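Local coordinates for protein aminopentol aminotransferase (PDB 6HBS) that uses pyridoxal 5'-phosphate to deaminate the hydrolysed fumonisin aminopentol to its 2-keto form, passing the amino group preferably to pyruvate, at residues Y170-S179 / A206-A216; L226-R237 / I249-F260. All coordinates share one frame; numbering follows the deposited sequence.

Contact 1 (Y170-S179 / A206-A216); sequences YTYNDAQSLS and ALAQLEFARTA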
loop_
_atom_site.group_PDB
_atom_site.type_symbol
_atom_site.label_atom_id
_atom_site.label_comp_id
_atom_site.label_asym_id
_atom_site.label_seq_id
_atom_site.Cartn_x
_atom_site.Cartn_y
_atom_site.Cartn_z
ATOM N N TYR A 170 -14.043 23.333 2.699
ATOM C CA TYR A 170 -14.105 24.451 3.624
ATOM C C TYR A 170 -12.685 25.030 3.734
ATOM O O TYR A 170 -11.723 24.405 3.293
ATOM C CB TYR A 170 -14.654 24.020 4.989
ATOM C CG TYR A 170 -13.785 23.012 5.713
ATOM C CD1 TYR A 170 -13.936 21.640 5.533
ATOM C CD2 TYR A 170 -12.770 23.426 6.546
ATOM C CE1 TYR A 170 -13.117 20.723 6.177
ATOM C CE2 TYR A 170 -11.948 22.530 7.210
ATOM C CZ TYR A 170 -12.112 21.169 7.024
ATOM O OH TYR A 170 -11.243 20.305 7.663
ATOM N N THR A 171 -12.565 26.224 4.319
ATOM C CA THR A 171 -11.235 26.858 4.589
ATOM C C THR A 171 -10.711 26.376 5.939
ATOM O O THR A 171 -11.374 26.511 6.959
ATOM C CB THR A 171 -11.332 28.389 4.582
ATOM O OG1 THR A 171 -11.827 28.688 3.290
ATOM C CG2 THR A 171 -10.008 29.086 4.822
ATOM N N TYR A 172 -9.501 25.813 5.942
ATOM C CA TYR A 172 -8.908 25.319 7.162
ATOM C C TYR A 172 -8.839 26.459 8.176
ATOM O O TYR A 172 -8.472 27.561 7.797
ATOM C CB TYR A 172 -7.497 24.745 6.923
ATOM C CG TYR A 172 -6.986 23.963 8.108
ATOM C CD1 TYR A 172 -7.378 22.644 8.319
ATOM C CD2 TYR A 172 -6.140 24.536 9.041
ATOM C CE1 TYR A 172 -6.929 21.914 9.410
ATOM C CE2 TYR A 172 -5.671 23.812 10.126
ATOM C CZ TYR A 172 -6.050 22.491 10.305
ATOM O OH TYR A 172 -5.641 21.806 11.408
ATOM N N ASN A 173 -9.134 26.155 9.455
ATOM C CA ASN A 173 -9.008 27.070 10.566
ATOM C C ASN A 173 -10.093 28.158 10.522
ATOM O O ASN A 173 -9.977 29.148 11.243
ATOM C CB ASN A 173 -7.602 27.685 10.698
ATOM C CG ASN A 173 -6.778 26.962 11.746
ATOM O OD1 ASN A 173 -7.348 26.254 12.570
ATOM N ND2 ASN A 173 -5.463 27.160 11.749
ATOM N N ASP A 174 -11.155 27.941 9.744
ATOM C CA ASP A 174 -12.247 28.922 9.596
ATOM C C ASP A 174 -13.546 28.240 10.044
ATOM O O ASP A 174 -14.179 27.504 9.246
ATOM C CB ASP A 174 -12.276 29.467 8.166
ATOM C CG ASP A 174 -13.302 30.581 7.945
ATOM O OD1 ASP A 174 -14.244 30.686 8.759
ATOM O OD2 ASP A 174 -13.142 31.313 6.973
ATOM N N ALA A 175 -13.913 28.456 11.309
ATOM C CA ALA A 175 -15.105 27.852 11.925
ATOM C C ALA A 175 -16.390 28.210 11.136
ATOM O O ALA A 175 -17.261 27.361 10.925
ATOM C CB ALA A 175 -15.202 28.308 13.358
ATOM N N GLN A 176 -16.480 29.455 10.655
ATOM C CA GLN A 176 -17.657 29.904 9.875
ATOM C C GLN A 176 -17.733 29.111 8.567
ATOM O O GLN A 176 -18.789 28.656 8.207
ATOM C CB GLN A 176 -17.616 31.420 9.619
ATOM C CG GLN A 176 -18.842 31.976 8.877
ATOM C CD GLN A 176 -20.147 31.780 9.616
ATOM O OE1 GLN A 176 -20.271 32.061 10.810
ATOM N NE2 GLN A 176 -21.142 31.286 8.911
ATOM N N SER A 177 -16.592 28.945 7.887
ATOM C CA SER A 177 -16.479 28.219 6.618
ATOM C C SER A 177 -16.959 26.779 6.810
ATOM O O SER A 177 -17.701 26.244 5.993
ATOM C CB SER A 177 -15.055 28.238 6.107
ATOM O OG SER A 177 -14.965 27.661 4.833
ATOM N N LEU A 178 -16.501 26.142 7.893
ATOM C CA LEU A 178 -16.881 24.757 8.148
ATOM C C LEU A 178 -18.383 24.660 8.449
ATOM O O LEU A 178 -19.058 23.791 7.911
ATOM C CB LEU A 178 -16.048 24.222 9.312
ATOM C CG LEU A 178 -16.313 22.753 9.640
ATOM C CD1 LEU A 178 -16.252 21.873 8.397
ATOM C CD2 LEU A 178 -15.363 22.279 10.719
ATOM N N SER A 179 -18.890 25.525 9.347
ATOM C CA SER A 179 -20.324 25.615 9.646
ATOM C C SER A 179 -21.112 25.735 8.340
ATOM O O SER A 179 -22.077 25.000 8.112
ATOM C CB SER A 179 -20.655 26.780 10.558
ATOM O OG SER A 179 -19.893 26.729 11.750
ATOM N N ALA A 206 0.376 26.532 10.063
ATOM C CA ALA A 206 -0.378 27.147 11.114
ATOM C C ALA A 206 -0.939 26.065 12.025
ATOM O O ALA A 206 -1.459 25.048 11.521
ATOM C CB ALA A 206 -1.484 27.972 10.505
ATOM N N LEU A 207 -0.867 26.305 13.338
ATOM C CA LEU A 207 -1.475 25.439 14.326
ATOM C C LEU A 207 -3.007 25.486 14.199
ATOM O O LEU A 207 -3.579 26.495 13.723
ATOM C CB LEU A 207 -1.048 25.890 15.721
ATOM C CG LEU A 207 0.462 25.958 15.972
ATOM C CD1 LEU A 207 0.740 26.307 17.419
ATOM C CD2 LEU A 207 1.160 24.669 15.604
ATOM N N ALA A 208 -3.681 24.400 14.620
ATOM C CA ALA A 208 -5.155 24.374 14.603
ATOM C C ALA A 208 -5.645 25.347 15.667
ATOM O O ALA A 208 -5.067 25.403 16.762
ATOM C CB ALA A 208 -5.724 23.005 14.867
ATOM N N GLN A 209 -6.690 26.089 15.315
ATOM C CA GLN A 209 -7.326 27.003 16.223
ATOM C C GLN A 209 -8.399 26.219 16.976
ATOM O O GLN A 209 -9.144 25.426 16.405
ATOM C CB GLN A 209 -7.904 28.208 15.478
ATOM C CG GLN A 209 -6.841 29.205 15.038
ATOM C CD GLN A 209 -7.268 30.133 13.924
ATOM O OE1 GLN A 209 -8.451 30.405 13.703
ATOM N NE2 GLN A 209 -6.277 30.656 13.213
ATOM N N LEU A 210 -8.476 26.497 18.275
ATOM C CA LEU A 210 -9.393 25.857 19.163
ATOM C C LEU A 210 -10.831 26.016 18.647
ATOM O O LEU A 210 -11.595 25.063 18.644
ATOM C CB LEU A 210 -9.191 26.507 20.532
ATOM C CG LEU A 210 -9.948 25.875 21.689
ATOM C CD1 LEU A 210 -9.734 24.369 21.730
ATOM C CD2 LEU A 210 -9.532 26.530 23.004
ATOM N N GLU A 211 -11.208 27.221 18.201
ATOM C CA GLU A 211 -12.594 27.440 17.848
ATOM C C GLU A 211 -12.909 26.586 16.617
ATOM O O GLU A 211 -14.022 26.084 16.494
ATOM C CB GLU A 211 -12.933 28.922 17.652
ATOM C CG GLU A 211 -14.165 29.341 18.449
ATOM C CD GLU A 211 -14.192 28.833 19.891
ATOM O OE1 GLU A 211 -15.080 28.016 20.217
ATOM O OE2 GLU A 211 -13.304 29.217 20.684
ATOM N N PHE A 212 -11.919 26.420 15.733
ATOM C CA PHE A 212 -12.113 25.625 14.514
ATOM C C PHE A 212 -12.382 24.162 14.911
ATOM O O PHE A 212 -13.317 23.551 14.445
ATOM C CB PHE A 212 -10.940 25.828 13.553
ATOM C CG PHE A 212 -10.876 24.781 12.473
ATOM C CD1 PHE A 212 -11.826 24.747 11.465
ATOM C CD2 PHE A 212 -9.890 23.803 12.490
ATOM C CE1 PHE A 212 -11.775 23.780 10.470
ATOM C CE2 PHE A 212 -9.839 22.837 11.494
ATOM C CZ PHE A 212 -10.786 22.810 10.498
ATOM N N ALA A 213 -11.548 23.627 15.806
ATOM C CA ALA A 213 -11.598 22.218 16.224
ATOM C C ALA A 213 -12.899 21.924 16.983
ATOM O O ALA A 213 -13.525 20.909 16.740
ATOM C CB ALA A 213 -10.357 21.874 17.034
ATOM N N ARG A 214 -13.311 22.836 17.880
ATOM C CA ARG A 214 -14.560 22.692 18.597
ATOM C C ARG A 214 -15.739 22.696 17.623
ATOM O O ARG A 214 -16.626 21.893 17.720
ATOM C CB ARG A 214 -14.730 23.803 19.631
ATOM C CG ARG A 214 -13.890 23.582 20.871
ATOM C CD ARG A 214 -13.755 24.849 21.687
ATOM N NE ARG A 214 -12.978 24.543 22.879
ATOM C CZ ARG A 214 -12.592 25.437 23.792
ATOM N NH1 ARG A 214 -12.638 26.736 23.530
ATOM N NH2 ARG A 214 -12.164 25.016 24.972
ATOM N N THR A 215 -15.742 23.618 16.667
ATOM C CA THR A 215 -16.815 23.649 15.724
ATOM C C THR A 215 -16.870 22.331 14.915
ATOM O O THR A 215 -17.939 21.817 14.648
ATOM C CB THR A 215 -16.697 24.851 14.797
ATOM O OG1 THR A 215 -16.680 26.015 15.622
ATOM C CG2 THR A 215 -17.826 24.888 13.787
ATOM N N ALA A 216 -15.717 21.778 14.529
ATOM C CA ALA A 216 -15.733 20.509 13.813
ATOM C C ALA A 216 -16.438 19.460 14.676
ATOM O O ALA A 216 -17.312 18.711 14.192
ATOM C CB ALA A 216 -14.314 20.108 13.436
#

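Contact 2 (L226-R237 / I249-F260); sequences LLVVDDVRAGFR and IEPDLSCWGKCF. With PLP (pyridoxal-5'-phosphate), chain C.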
loop_
_atom_site.group_PDB
_atom_site.type_symbol
_atom_site.label_atom_id
_atom_site.label_comp_id
_atom_site.label_asym_id
_atom_site.label_seq_id
_atom_site.Cartn_x
_atom_site.Cartn_y
_atom_site.Cartn_z
ATOM N N LEU A 226 -19.106 11.754 10.970
ATOM C CA LEU A 226 -17.881 11.339 11.699
ATOM C C LEU A 226 -16.790 12.384 11.537
ATOM O O LEU A 226 -16.488 12.790 10.413
ATOM C CB LEU A 226 -17.386 9.997 11.159
ATOM C CG LEU A 226 -18.350 8.827 11.283
ATOM C CD1 LEU A 226 -17.653 7.521 10.909
ATOM C CD2 LEU A 226 -18.923 8.727 12.669
ATOM N N LEU A 227 -16.147 12.724 12.662
ATOM C CA LEU A 227 -14.942 13.534 12.678
ATOM C C LEU A 227 -13.730 12.623 12.477
ATOM O O LEU A 227 -13.499 11.708 13.262
ATOM C CB LEU A 227 -14.802 14.305 13.993
ATOM C CG LEU A 227 -13.576 15.213 14.059
ATOM C CD1 LEU A 227 -13.558 16.185 12.893
ATOM C CD2 LEU A 227 -13.500 15.951 15.381
ATOM N N VAL A 228 -12.984 12.902 11.421
ATOM C CA VAL A 228 -11.816 12.130 11.047
ATOM C C VAL A 228 -10.588 13.039 11.150
ATOM O O VAL A 228 -10.465 14.013 10.400
ATOM C CB VAL A 228 -11.949 11.572 9.625
ATOM C CG1 VAL A 228 -10.769 10.664 9.314
ATOM C CG2 VAL A 228 -13.286 10.848 9.399
ATOM N N VAL A 229 -9.651 12.699 12.041
ATOM C CA VAL A 229 -8.388 13.434 12.077
ATOM C C VAL A 229 -7.362 12.646 11.268
ATOM O O VAL A 229 -7.103 11.489 11.576
ATOM C CB VAL A 229 -7.922 13.691 13.512
ATOM C CG1 VAL A 229 -6.471 14.121 13.568
ATOM C CG2 VAL A 229 -8.803 14.715 14.193
ATOM N N ASP A 230 -6.765 13.283 10.255
ATOM C CA ASP A 230 -5.739 12.647 9.462
ATOM C C ASP A 230 -4.381 12.912 10.119
ATOM O O ASP A 230 -3.805 13.953 9.901
ATOM C CB ASP A 230 -5.809 13.088 8.006
ATOM C CG ASP A 230 -4.777 12.425 7.139
ATOM O OD1 ASP A 230 -3.914 11.708 7.708
ATOM O OD2 ASP A 230 -4.779 12.709 5.929
ATOM N N ASP A 231 -3.898 11.928 10.893
ATOM C CA ASP A 231 -2.670 12.026 11.669
ATOM C C ASP A 231 -1.536 11.261 10.987
ATOM O O ASP A 231 -0.542 10.920 11.667
ATOM C CB ASP A 231 -2.849 11.534 13.097
ATOM C CG ASP A 231 -2.618 12.610 14.139
ATOM O OD1 ASP A 231 -1.722 13.476 13.915
ATOM O OD2 ASP A 231 -3.290 12.537 15.190
ATOM N N VAL A 232 -1.648 11.052 9.661
ATOM C CA VAL A 232 -0.634 10.274 8.948
ATOM C C VAL A 232 0.724 11.000 9.018
ATOM O O VAL A 232 1.785 10.349 9.139
ATOM C CB VAL A 232 -1.070 9.978 7.496
ATOM C CG1 VAL A 232 0.103 9.451 6.670
ATOM C CG2 VAL A 232 -2.229 8.994 7.470
ATOM N N ARG A 233 0.698 12.333 8.869
ATOM C CA ARG A 233 1.891 13.123 8.829
ATOM C C ARG A 233 2.382 13.514 10.232
ATOM O O ARG A 233 3.608 13.421 10.521
ATOM C CB ARG A 233 1.733 14.380 7.975
ATOM C CG ARG A 233 3.084 14.871 7.472
ATOM C CD ARG A 233 3.033 16.120 6.622
ATOM N NE ARG A 233 2.313 15.898 5.378
ATOM C CZ ARG A 233 2.187 16.785 4.395
ATOM N NH1 ARG A 233 2.967 17.858 4.359
ATOM N NH2 ARG A 233 1.307 16.571 3.423
ATOM N N ALA A 234 1.477 14.006 11.082
ATOM C CA ALA A 234 1.872 14.600 12.389
ATOM C C ALA A 234 1.872 13.573 13.536
ATOM O O ALA A 234 2.393 13.859 14.609
ATOM C CB ALA A 234 0.942 15.750 12.705
ATOM N N GLY A 235 1.261 12.396 13.324
ATOM C CA GLY A 235 1.089 11.449 14.385
ATOM C C GLY A 235 2.437 11.107 15.035
ATOM O O GLY A 235 3.433 10.891 14.350
ATOM N N PHE A 236 2.455 11.198 16.366
ATOM C CA PHE A 236 3.554 10.874 17.260
ATOM C C PHE A 236 4.688 11.900 17.224
ATOM O O PHE A 236 5.679 11.713 17.943
ATOM C CB PHE A 236 4.103 9.468 17.009
ATOM C CG PHE A 236 3.063 8.430 17.293
ATOM C CD1 PHE A 236 2.464 8.379 18.530
ATOM C CD2 PHE A 236 2.704 7.493 16.335
ATOM C CE1 PHE A 236 1.517 7.413 18.805
ATOM C CE2 PHE A 236 1.767 6.518 16.630
ATOM C CZ PHE A 236 1.178 6.481 17.852
ATOM N N ARG A 237 4.542 12.991 16.474
ATOM C CA ARG A 237 5.465 14.117 16.628
ATOM C C ARG A 237 4.761 15.303 17.339
ATOM O O ARG A 237 5.410 16.275 17.710
ATOM C CB ARG A 237 6.085 14.506 15.285
ATOM C CG ARG A 237 7.279 13.667 14.856
ATOM C CD ARG A 237 7.904 14.262 13.614
ATOM N NE ARG A 237 9.020 13.493 13.131
ATOM C CZ ARG A 237 8.917 12.469 12.280
ATOM N NH1 ARG A 237 7.709 12.046 11.922
ATOM N NH2 ARG A 237 10.013 11.886 11.801
ATOM N N ILE A 249 -10.140 17.741 22.044
ATOM C CA ILE A 249 -11.099 17.340 21.017
ATOM C C ILE A 249 -10.719 15.943 20.522
ATOM O O ILE A 249 -9.644 15.793 19.943
ATOM C CB ILE A 249 -11.138 18.350 19.855
ATOM C CG1 ILE A 249 -11.522 19.751 20.331
ATOM C CG2 ILE A 249 -12.072 17.853 18.757
ATOM C CD1 ILE A 249 -12.953 19.860 20.792
ATOM N N GLU A 250 -11.623 14.975 20.726
ATOM C CA GLU A 250 -11.442 13.592 20.274
ATOM C C GLU A 250 -12.229 13.346 18.996
ATOM O O GLU A 250 -13.437 13.560 18.923
ATOM C CB GLU A 250 -11.858 12.591 21.348
ATOM C CG GLU A 250 -10.964 12.624 22.566
ATOM C CD GLU A 250 -11.299 11.598 23.636
ATOM O OE1 GLU A 250 -10.711 11.677 24.728
ATOM O OE2 GLU A 250 -12.121 10.707 23.368
ATOM N N PRO A 251 -11.570 12.840 17.932
ATOM C CA PRO A 251 -12.296 12.440 16.734
ATOM C C PRO A 251 -13.042 11.107 16.932
ATOM O O PRO A 251 -12.869 10.421 17.939
ATOM C CB PRO A 251 -11.171 12.313 15.703
ATOM C CG PRO A 251 -9.997 11.834 16.540
ATOM C CD PRO A 251 -10.129 12.591 17.846
ATOM N N ASP A 252 -13.833 10.746 15.931
ATOM C CA ASP A 252 -14.436 9.432 15.821
ATOM C C ASP A 252 -13.463 8.444 15.161
ATOM O O ASP A 252 -13.415 7.299 15.574
ATOM C CB ASP A 252 -15.724 9.507 15.024
ATOM C CG ASP A 252 -16.689 10.493 15.672
ATOM O OD1 ASP A 252 -16.873 10.363 16.872
ATOM O OD2 ASP A 252 -17.138 11.420 14.999
ATOM N N LEU A 253 -12.762 8.884 14.114
ATOM C CA LEU A 253 -11.743 8.078 13.419
ATOM C C LEU A 253 -10.458 8.895 13.387
ATOM O O LEU A 253 -10.488 10.101 13.254
ATOM C CB LEU A 253 -12.156 7.778 11.972
ATOM C CG LEU A 253 -13.496 7.085 11.720
ATOM C CD1 LEU A 253 -13.743 6.927 10.240
ATOM C CD2 LEU A 253 -13.579 5.724 12.400
ATOM N N SER A 254 -9.327 8.214 13.437
ATOM C CA SER A 254 -8.052 8.844 13.148
ATOM C C SER A 254 -7.257 7.905 12.239
ATOM O O SER A 254 -7.304 6.677 12.403
ATOM C CB SER A 254 -7.300 9.183 14.420
ATOM O OG SER A 254 -7.173 8.049 15.265
ATOM N N CYS A 255 -6.526 8.509 11.310
ATOM C CA CYS A 255 -5.716 7.848 10.334
ATOM C C CYS A 255 -4.245 8.056 10.698
ATOM O O CYS A 255 -3.809 9.193 11.034
ATOM C CB CYS A 255 -5.961 8.419 8.944
ATOM S SG CYS A 255 -7.684 8.315 8.387
ATOM N N TRP A 256 -3.479 6.969 10.614
ATOM C CA TRP A 256 -2.089 6.928 11.048
ATOM C C TRP A 256 -1.254 6.225 9.981
ATOM O O TRP A 256 -1.757 5.379 9.228
ATOM C CB TRP A 256 -1.955 6.187 12.367
ATOM C CG TRP A 256 -2.725 6.790 13.489
ATOM C CD1 TRP A 256 -4.054 6.647 13.741
ATOM C CD2 TRP A 256 -2.192 7.564 14.561
ATOM N NE1 TRP A 256 -4.395 7.328 14.877
ATOM C CE2 TRP A 256 -3.276 7.890 15.408
ATOM C CE3 TRP A 256 -0.915 8.041 14.884
ATOM C CZ2 TRP A 256 -3.109 8.644 16.562
ATOM C CZ3 TRP A 256 -0.759 8.796 16.022
ATOM C CH2 TRP A 256 -1.845 9.111 16.833
ATOM N N GLY A 257 0.021 6.614 9.912
ATOM C CA GLY A 257 0.956 5.979 8.990
ATOM C C GLY A 257 2.324 6.593 9.160
ATOM O O GLY A 257 2.644 7.114 10.262
ATOM N N LYS A 258 3.128 6.472 8.111
ATOM C CA LYS A 258 4.518 6.972 7.990
ATOM C C LYS A 258 5.452 6.359 9.046
ATOM O O LYS A 258 6.341 5.611 8.682
ATOM C CB LYS A 258 4.565 8.511 7.950
ATOM C CG LYS A 258 4.083 9.067 6.605
ATOM C CD LYS A 258 4.149 10.576 6.367
ATOM C CE LYS A 258 3.939 10.963 4.900
ATOM N NZ LYS A 258 2.505 11.111 4.481
ATOM N N CYS A 259 5.323 6.760 10.308
ATOM C CA CYS A 259 6.428 6.621 11.239
ATOM C C CYS A 259 6.123 5.687 12.404
ATOM O O CYS A 259 7.029 5.448 13.184
ATOM C CB CYS A 259 6.859 7.979 11.785
ATOM S SG CYS A 259 5.768 8.629 13.069
ATOM N N PHE A 260 4.938 5.074 12.495
ATOM C CA PHE A 260 4.660 4.263 13.721
ATOM C C PHE A 260 5.317 2.868 13.697
ATOM O O PHE A 260 5.225 2.130 14.677
ATOM C CB PHE A 260 3.183 4.229 14.095
ATOM C CG PHE A 260 2.245 3.430 13.236
ATOM C CD1 PHE A 260 2.173 2.049 13.344
ATOM C CD2 PHE A 260 1.378 4.069 12.368
ATOM C CE1 PHE A 260 1.289 1.331 12.556
ATOM C CE2 PHE A 260 0.486 3.346 11.592
ATOM C CZ PHE A 260 0.423 1.978 11.699
HETATM N N1 PLP C . -2.456 12.033 4.738
HETATM C C2 PLP C . -1.480 12.905 5.070
HETATM C C2A PLP C . -1.740 14.062 6.005
HETATM C C3 PLP C . -0.127 12.681 4.569
HETATM O O3 PLP C . 0.877 13.525 4.891
HETATM C C4 PLP C . 0.137 11.508 3.704
HETATM C C4A PLP C . 1.530 11.301 3.227
HETATM C C5 PLP C . -1.044 10.661 3.361
HETATM C C6 PLP C . -2.275 10.966 3.929
HETATM C C5A PLP C . -0.939 9.430 2.462
HETATM O O4P PLP C . 0.024 8.474 2.976
HETATM P P PLP C . 0.750 7.589 1.843
HETATM O O1P PLP C . 1.627 8.457 1.060
HETATM O O2P PLP C . -0.373 7.073 0.989
HETATM O O3P PLP C . 1.474 6.576 2.702
HETATM O O HOH W 1 0.775 8.487 11.990
#

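Contact 1 (Y170-S179 / A206-A216)
Phe212 offers one ring face to the backbone of Asn173, whose N sits 3.5 Å above the ring centre, while Tyr170 OH lies at the ring edge, in plane. The Phe212 edge in turn points at a face of Tyr172, an edge-to-face pair with planes at 55° and Phe212 CE2 3.7 Å from Tyr172 CE1. Tyr170 meets Phe212 rim to rim; a face of the Tyr170 ring carries Leu178 CD1, and the other methyl, Leu178 CD2, goes across to Ala216 CB at 3.6 Å. A chi1 of 164° swings the Phe212 ring away from its own backbone N and into the type II beta turn 171-174, completing this aromatic cluster.

The Asn173 amide stands almost perpendicular to the Phe212 ring and is gripped at both ends. Asn173 OD1 accepts from the backbone N of Gln209, the N-cap residue of helix 210-223, at 2.8 Å, and Asn173 ND2 donates to Leu207 O at 2.8 Å, which fixes the rotation of the amide. Further along, Ala175 CB rests 3.5 Å from Thr215 OG1, a hydroxyl that donates to Glu211 O.

The axes of helix segments 175-179 and 210-216 approach to 9.2 Å and run nearly parallel, at 18°. Tyr170, pairing with strand 137-141, ends the outermost strand 167-170; Tyr170 OH and Tyr172 OH are hydrogen-bonded to Phe193 O and Thr195 O respectively, tying the cluster to strand 189-194 and the loop beyond it.

Contact 2 (L226-R237 / I249-F260)
Val228, Val229 and Asp230 pair in parallel with Leu253, Ser254 and Cys255 inside the central sheet of a fold-type I PLP enzyme, and the cofactor site lies at the C-terminal ends of these two strands. On one sheet face Val228 touches Leu253 CD1 through CG2 and Cys255 SG through CG1. Lys258 NZ is covalently joined to PLP C4A, the internal aldimine. Its side chain crosses Val232 at about a right angle, and Val232 CG1 packs 3.6 Å from PLP C4. Arg233, bent at chi3 (-64°), brings its guanidinium edge to PLP O3, NE donating at 2.8 Å. Asp230 OD2 lies 2.7 Å from PLP N1 and is hydrogen-bonded to His146 ND1, while Asp230 OD1 accepts from Val232 N in an Asx turn.

At the C-terminal ends of the strands, Asp231 and Trp256 lie side by side, pointing the same way, in a CH-pi contact, Asp231 CB 4.2 Å from the centroid of the six-membered Trp256 ring. Trp256 CZ3 stands 3.4 Å above a face of the Phe236 ring, the rings meeting obliquely at 37°. Trp256 NE1 donates to Ser254 OG, itself also hydrogen-bonded to His108. Replacing Trp256 with an alanine would probably open a gap beside Phe236 and Asp231 and cost Ser254 OG the indole N-H, leaving it with His108. Where the pairing starts, Asp252 OD2 takes Leu227 N on its anti side at 2.9 Å, while Leu227 O accepts from both Asp252 N and Leu253 N.

How the contacts relate
From the N terminus, contact 1 comes first: it closes the 26 residues that include strand 189-194 and brings helix 175-184 beside helix 210-223. Contact 2 opens only after contact 1 has ended and closes a loop in which 11 residues, without helix or strand, separate its two segments. The two are therefore in series, neither nested nor crossed. Helix 210-223 is the joint: it leads straight into strand 226-230, forming the connection of a beta-alpha-beta unit from strand 189-194. The centres lie about 17 Å apart, yet the contacts meet where Ile249 packs on Ala213 and Arg214, and Leu227 on Ala216, linking the outer helix pair to the central sheet.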